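Local coordinates for protein uracil-dna glycosylase (Deinococcus radiodurans, PDB 4UQM) that is a uracil-DNA glycosylase superfamily enzyme with an alpha/beta fold around a four-stranded parallel sheet, bound here to nucleic acid, at residues W27-F40 with G159-V171. The protein carries 1 engineered substitution. Numbering follows the deposited sequence.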
loop_
_atom_site.group_PDB
_atom_site.type_symbol
_atom_site.label_atom_id
_atom_site.label_comp_id
_atom_site.label_asym_id
_atom_site.label_seq_id
_atom_site.Cartn_x
_atom_site.Cartn_y
_atom_site.Cartn_z
ATOM N N TRP A 27 -5.206 -14.824 -2.487
ATOM C CA TRP A 27 -5.815 -13.586 -2.981
ATOM C C TRP A 27 -6.856 -13.876 -4.063
ATOM O O TRP A 27 -7.945 -13.277 -4.066
ATOM C CB TRP A 27 -4.789 -12.624 -3.539
ATOM C CG TRP A 27 -3.968 -11.861 -2.553
ATOM C CD1 TRP A 27 -2.595 -11.801 -2.514
ATOM C CD2 TRP A 27 -4.442 -10.984 -1.500
ATOM N NE1 TRP A 27 -2.186 -10.948 -1.486
ATOM C CE2 TRP A 27 -3.304 -10.463 -0.847
ATOM C CE3 TRP A 27 -5.712 -10.608 -1.050
ATOM C CZ2 TRP A 27 -3.402 -9.555 0.217
ATOM C CZ3 TRP A 27 -5.813 -9.702 -0.030
ATOM C CH2 TRP A 27 -4.664 -9.207 0.626
ATOM N N GLN A 28 -6.558 -14.802 -4.978
ATOM C CA GLN A 28 -7.511 -15.094 -6.044
ATOM C C GLN A 28 -8.830 -15.580 -5.461
ATOM O O GLN A 28 -9.910 -15.158 -5.892
ATOM C CB GLN A 28 -6.962 -16.138 -7.017
ATOM C CG GLN A 28 -5.779 -15.794 -7.933
ATOM C CD GLN A 28 -6.011 -14.733 -9.044
ATOM O OE1 GLN A 28 -6.952 -13.909 -8.975
ATOM N NE2 GLN A 28 -5.112 -14.734 -10.082
ATOM N N GLU A 29 -8.759 -16.455 -4.469
ATOM C CA GLU A 29 -9.970 -16.964 -3.826
ATOM C C GLU A 29 -10.741 -15.907 -3.067
ATOM O O GLU A 29 -11.966 -15.813 -3.178
ATOM C CB GLU A 29 -9.655 -18.168 -2.928
ATOM C CG GLU A 29 -9.182 -19.358 -3.718
ATOM C CD GLU A 29 -8.840 -20.571 -2.876
ATOM O OE1 GLU A 29 -9.236 -20.624 -1.694
ATOM O OE2 GLU A 29 -8.182 -21.489 -3.440
ATOM N N ALA A 30 -10.028 -15.076 -2.325
ATOM C CA ALA A 30 -10.683 -14.003 -1.533
ATOM C C ALA A 30 -11.309 -12.951 -2.414
ATOM O O ALA A 30 -12.382 -12.444 -2.113
ATOM C CB ALA A 30 -9.702 -13.385 -0.567
ATOM N N LEU A 31 -10.661 -12.634 -3.537
ATOM C CA LEU A 31 -11.082 -11.495 -4.342
ATOM C C LEU A 31 -11.871 -11.872 -5.593
ATOM O O LEU A 31 -12.352 -10.978 -6.279
ATOM C CB LEU A 31 -9.853 -10.654 -4.714
ATOM C CG LEU A 31 -9.056 -10.118 -3.526
ATOM C CD1 LEU A 31 -7.748 -9.522 -3.987
ATOM C CD2 LEU A 31 -9.906 -9.143 -2.705
ATOM N N LEU A 32 -12.044 -13.170 -5.868
ATOM C CA LEU A 32 -12.836 -13.576 -7.008
ATOM C C LEU A 32 -14.149 -12.830 -7.157
ATOM O O LEU A 32 -14.464 -12.443 -8.280
ATOM C CB LEU A 32 -13.065 -15.094 -7.051
ATOM C CG LEU A 32 -13.816 -15.624 -8.285
ATOM C CD1 LEU A 32 -13.082 -15.286 -9.597
ATOM C CD2 LEU A 32 -14.018 -17.124 -8.182
ATOM N N PRO A 33 -14.923 -12.620 -6.056
ATOM C CA PRO A 33 -16.183 -11.902 -6.242
ATOM C C PRO A 33 -16.003 -10.471 -6.776
ATOM O O PRO A 33 -16.889 -9.939 -7.443
ATOM C CB PRO A 33 -16.790 -11.869 -4.825
ATOM C CG PRO A 33 -16.194 -13.059 -4.158
ATOM C CD PRO A 33 -14.787 -13.083 -4.658
ATOM N N GLU A 34 -14.882 -9.838 -6.444
ATOM C CA GLU A 34 -14.595 -8.497 -6.943
ATOM C C GLU A 34 -14.323 -8.537 -8.450
ATOM O O GLU A 34 -14.897 -7.749 -9.222
ATOM C CB GLU A 34 -13.384 -7.898 -6.233
ATOM C CG GLU A 34 -13.449 -8.001 -4.700
ATOM C CD GLU A 34 -14.780 -7.626 -4.121
ATOM O OE1 GLU A 34 -15.339 -6.573 -4.507
ATOM O OE2 GLU A 34 -15.264 -8.341 -3.207
ATOM N N PHE A 35 -13.465 -9.461 -8.885
ATOM C CA PHE A 35 -13.105 -9.530 -10.305
ATOM C C PHE A 35 -14.288 -9.870 -11.191
ATOM O O PHE A 35 -14.288 -9.585 -12.376
ATOM C CB PHE A 35 -11.954 -10.515 -10.533
ATOM C CG PHE A 35 -10.706 -10.182 -9.725
ATOM C CD1 PHE A 35 -10.198 -8.926 -9.743
ATOM C CD2 PHE A 35 -10.026 -11.151 -8.983
ATOM C CE1 PHE A 35 -9.054 -8.604 -9.007
ATOM C CE2 PHE A 35 -8.887 -10.842 -8.276
ATOM C CZ PHE A 35 -8.418 -9.566 -8.241
ATOM N N SER A 36 -15.319 -10.449 -10.567
ATOM C CA SER A 36 -16.564 -10.842 -11.216
ATOM C C SER A 36 -17.682 -9.778 -11.151
ATOM O O SER A 36 -18.705 -9.941 -11.774
ATOM C CB SER A 36 -17.062 -12.183 -10.602
ATOM O OG SER A 36 -16.016 -13.174 -10.452
ATOM N N ALA A 37 -17.493 -8.710 -10.370
ATOM C CA ALA A 37 -18.542 -7.785 -10.028
ATOM C C ALA A 37 -18.776 -6.717 -11.080
ATOM O O ALA A 37 -17.818 -6.244 -11.714
ATOM C CB ALA A 37 -18.212 -7.131 -8.695
ATOM N N PRO A 38 -20.045 -6.273 -11.221
ATOM C CA PRO A 38 -20.295 -5.150 -12.114
ATOM C C PRO A 38 -19.440 -3.884 -11.854
ATOM O O PRO A 38 -18.922 -3.305 -12.835
ATOM C CB PRO A 38 -21.797 -4.914 -11.955
ATOM C CG PRO A 38 -22.347 -6.240 -11.588
ATOM C CD PRO A 38 -21.305 -6.861 -10.718
ATOM N N TYR A 39 -19.241 -3.467 -10.594
ATOM C CA TYR A 39 -18.462 -2.250 -10.355
ATOM C C TYR A 39 -17.034 -2.386 -10.907
ATOM O O TYR A 39 -16.421 -1.410 -11.338
ATOM C CB TYR A 39 -18.389 -1.853 -8.857
ATOM C CG TYR A 39 -17.317 -2.585 -8.073
ATOM C CD1 TYR A 39 -16.002 -2.109 -8.032
ATOM C CD2 TYR A 39 -17.621 -3.774 -7.364
ATOM C CE1 TYR A 39 -14.994 -2.753 -7.374
ATOM C CE2 TYR A 39 -16.610 -4.438 -6.687
ATOM C CZ TYR A 39 -15.301 -3.944 -6.736
ATOM O OH TYR A 39 -14.319 -4.578 -6.075
ATOM N N PHE A 40 -16.493 -3.597 -10.883
ATOM C CA PHE A 40 -15.128 -3.817 -11.293
ATOM C C PHE A 40 -15.022 -3.826 -12.812
ATOM O O PHE A 40 -14.028 -3.343 -13.392
ATOM C CB PHE A 40 -14.584 -5.114 -10.666
ATOM C CG PHE A 40 -13.127 -5.292 -10.851
ATOM C CD1 PHE A 40 -12.215 -4.713 -9.968
ATOM C CD2 PHE A 40 -12.643 -6.011 -11.908
ATOM C CE1 PHE A 40 -10.861 -4.874 -10.171
ATOM C CE2 PHE A 40 -11.298 -6.134 -12.103
ATOM C CZ PHE A 40 -10.405 -5.564 -11.252
ATOM N N GLY A 159 -14.279 3.526 -8.535
ATOM C CA GLY A 159 -14.445 2.124 -8.289
ATOM C C GLY A 159 -13.348 1.456 -7.546
ATOM O O GLY A 159 -13.567 0.395 -6.959
ATOM N N TRP A 160 -12.146 2.057 -7.484
ATOM C CA TRP A 160 -11.086 1.375 -6.763
ATOM C C TRP A 160 -11.401 1.183 -5.286
ATOM O O TRP A 160 -10.956 0.215 -4.660
ATOM C CB TRP A 160 -9.742 2.135 -6.851
ATOM C CG TRP A 160 -8.965 1.904 -8.099
ATOM C CD1 TRP A 160 -8.583 2.841 -9.043
ATOM C CD2 TRP A 160 -8.464 0.657 -8.549
ATOM N NE1 TRP A 160 -7.855 2.223 -10.044
ATOM C CE2 TRP A 160 -7.785 0.883 -9.760
ATOM C CE3 TRP A 160 -8.524 -0.651 -8.051
ATOM C CZ2 TRP A 160 -7.192 -0.164 -10.473
ATOM C CZ3 TRP A 160 -7.932 -1.686 -8.762
ATOM C CH2 TRP A 160 -7.268 -1.425 -9.948
ATOM N N GLU A 161 -12.084 2.161 -4.697
ATOM C CA GLU A 161 -12.342 2.093 -3.254
ATOM C C GLU A 161 -13.144 0.888 -2.854
ATOM O O GLU A 161 -12.884 0.329 -1.785
ATOM C CB GLU A 161 -13.043 3.366 -2.765
ATOM C CG GLU A 161 -12.187 4.628 -2.833
ATOM C CD GLU A 161 -12.151 5.349 -4.175
ATOM O OE1 GLU A 161 -12.691 4.829 -5.199
ATOM O OE2 GLU A 161 -11.595 6.492 -4.193
ATOM N N HIS A 162 -14.045 0.414 -3.717
ATOM C CA HIS A 162 -14.765 -0.822 -3.402
ATOM C C HIS A 162 -13.793 -2.003 -3.411
ATOM O O HIS A 162 -13.886 -2.902 -2.599
ATOM C CB HIS A 162 -15.846 -1.063 -4.444
ATOM C CG HIS A 162 -16.942 -0.065 -4.423
ATOM N ND1 HIS A 162 -17.673 0.195 -3.287
ATOM C CD2 HIS A 162 -17.480 0.688 -5.407
ATOM C CE1 HIS A 162 -18.607 1.096 -3.571
ATOM N NE2 HIS A 162 -18.488 1.433 -4.847
ATOM N N PHE A 163 -12.892 -2.017 -4.376
ATOM C CA PHE A 163 -11.915 -3.109 -4.471
ATOM C C PHE A 163 -10.946 -3.085 -3.280
ATOM O O PHE A 163 -10.689 -4.135 -2.665
ATOM C CB PHE A 163 -11.138 -3.001 -5.763
ATOM C CG PHE A 163 -10.093 -4.081 -5.911
ATOM C CD1 PHE A 163 -10.474 -5.368 -6.259
ATOM C CD2 PHE A 163 -8.757 -3.825 -5.596
ATOM C CE1 PHE A 163 -9.522 -6.382 -6.315
ATOM C CE2 PHE A 163 -7.805 -4.821 -5.672
ATOM C CZ PHE A 163 -8.173 -6.102 -6.064
ATOM N N THR A 164 -10.423 -1.917 -2.932
ATOM C CA THR A 164 -9.519 -1.889 -1.791
ATOM C C THR A 164 -10.266 -2.069 -0.462
ATOM O O THR A 164 -9.683 -2.596 0.485
ATOM C CB THR A 164 -8.584 -0.670 -1.784
ATOM O OG1 THR A 164 -9.360 0.509 -1.771
ATOM C CG2 THR A 164 -7.677 -0.713 -2.974
ATOM N N ASP A 165 -11.555 -1.739 -0.384
ATOM C CA ASP A 165 -12.383 -2.215 0.775
ATOM C C ASP A 165 -12.339 -3.741 0.881
ATOM O O ASP A 165 -12.202 -4.294 1.963
ATOM C CB ASP A 165 -13.870 -1.812 0.634
ATOM C CG ASP A 165 -14.160 -0.323 0.943
ATOM O OD1 ASP A 165 -13.271 0.382 1.459
ATOM O OD2 ASP A 165 -15.331 0.053 0.670
ATOM N N ALA A 166 -12.504 -4.433 -0.256
ATOM C CA ALA A 166 -12.502 -5.891 -0.254
ATOM C C ALA A 166 -11.154 -6.456 0.183
ATOM O O ALA A 166 -11.107 -7.465 0.919
ATOM C CB ALA A 166 -12.924 -6.440 -1.620
ATOM N N VAL A 167 -10.069 -5.799 -0.193
ATOM C CA VAL A 167 -8.736 -6.232 0.250
ATOM C C VAL A 167 -8.604 -6.073 1.767
ATOM O O VAL A 167 -8.213 -7.008 2.465
ATOM C CB VAL A 167 -7.628 -5.480 -0.486
ATOM C CG1 VAL A 167 -6.246 -5.785 0.101
ATOM C CG2 VAL A 167 -7.638 -5.767 -1.993
ATOM N N ILE A 168 -8.989 -4.909 2.276
ATOM C CA ILE A 168 -9.017 -4.622 3.728
ATOM C C ILE A 168 -9.858 -5.657 4.447
ATOM O O ILE A 168 -9.444 -6.211 5.459
ATOM C CB ILE A 168 -9.633 -3.232 4.005
ATOM C CG1 ILE A 168 -8.677 -2.101 3.591
ATOM C CG2 ILE A 168 -10.077 -3.092 5.476
ATOM C CD1 ILE A 168 -7.522 -1.894 4.548
ATOM N N LYS A 169 -11.070 -5.926 3.936
ATOM C CA LYS A 169 -11.945 -6.907 4.546
ATOM C C LYS A 169 -11.327 -8.309 4.583
ATOM O O LYS A 169 -11.489 -9.009 5.581
ATOM C CB LYS A 169 -13.324 -6.947 3.857
ATOM C CG LYS A 169 -14.155 -5.687 4.212
ATOM C CD LYS A 169 -15.493 -5.709 3.499
ATOM C CE LYS A 169 -16.111 -4.314 3.274
ATOM N NZ LYS A 169 -17.297 -4.305 2.367
ATOM N N ALA A 170 -10.619 -8.712 3.515
ATOM C CA ALA A 170 -10.009 -10.049 3.500
ATOM C C ALA A 170 -8.907 -10.176 4.563
ATOM O O ALA A 170 -8.773 -11.211 5.246
ATOM C CB ALA A 170 -9.426 -10.333 2.149
ATOM N N VAL A 171 -8.102 -9.122 4.698
ATOM C CA VAL A 171 -7.068 -9.088 5.737
ATOM C C VAL A 171 -7.716 -9.031 7.118
ATOM O O VAL A 171 -7.276 -9.736 8.020
ATOM C CB VAL A 171 -6.126 -7.899 5.505
ATOM C CG1 VAL A 171 -5.090 -7.812 6.584
ATOM C CG2 VAL A 171 -5.421 -8.050 4.138
#
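Phe163 drives its ring as a knob into a hole formed by Leu31, Glu34, Phe35 and Phe40. With CG anti to the backbone N (chi1 179°), the ring inserts between helices 25-35 and 38-53. Its CE1 meets Phe35 CE1 at 3.5 Å, the two rings crossing obliquely, while Phe40 runs alongside and completes an aromatic cluster. Leu31 CD1 meets the ring at CZ, and Glu34 CB lies at its edge.

Tyr39, in the first turn of helix 38-53, lies against the N-terminal turn of helix 160-172, with Gly159 at the N-cap position. Its chi1 of 83° turns the phenol so that His162 CB packs on one face, 3.7 Å from the Tyr39 ring centroid; the His162 imidazole directs its edge at the same ring. Phe40 CB lies over the opposite face, toward the rim. Tyr39 OH donates to the anti lone pair of Glu34 OE1 at 2.7 Å, and the bent Glu34 chain brings CD 3.3 Å from Ala166 CB.

Trp27 CH2 touches Val167 CG1 and Val171 CG2, each at 3.8 Å; Trp27 NE1 donates a hydrogen bond to Thr70 O. Val171 also packs on Phe180 of strand 179-183, so helix 160-172 lies between the parallel sheet and the N-terminal helices. Helix segments 27-35 and 160-171 run roughly antiparallel (149°). No hydrogen bond crosses, implying that apolar and aromatic packing joins the segments, with the Tyr39-Glu34 hydrogen bond helping to hold the phenol.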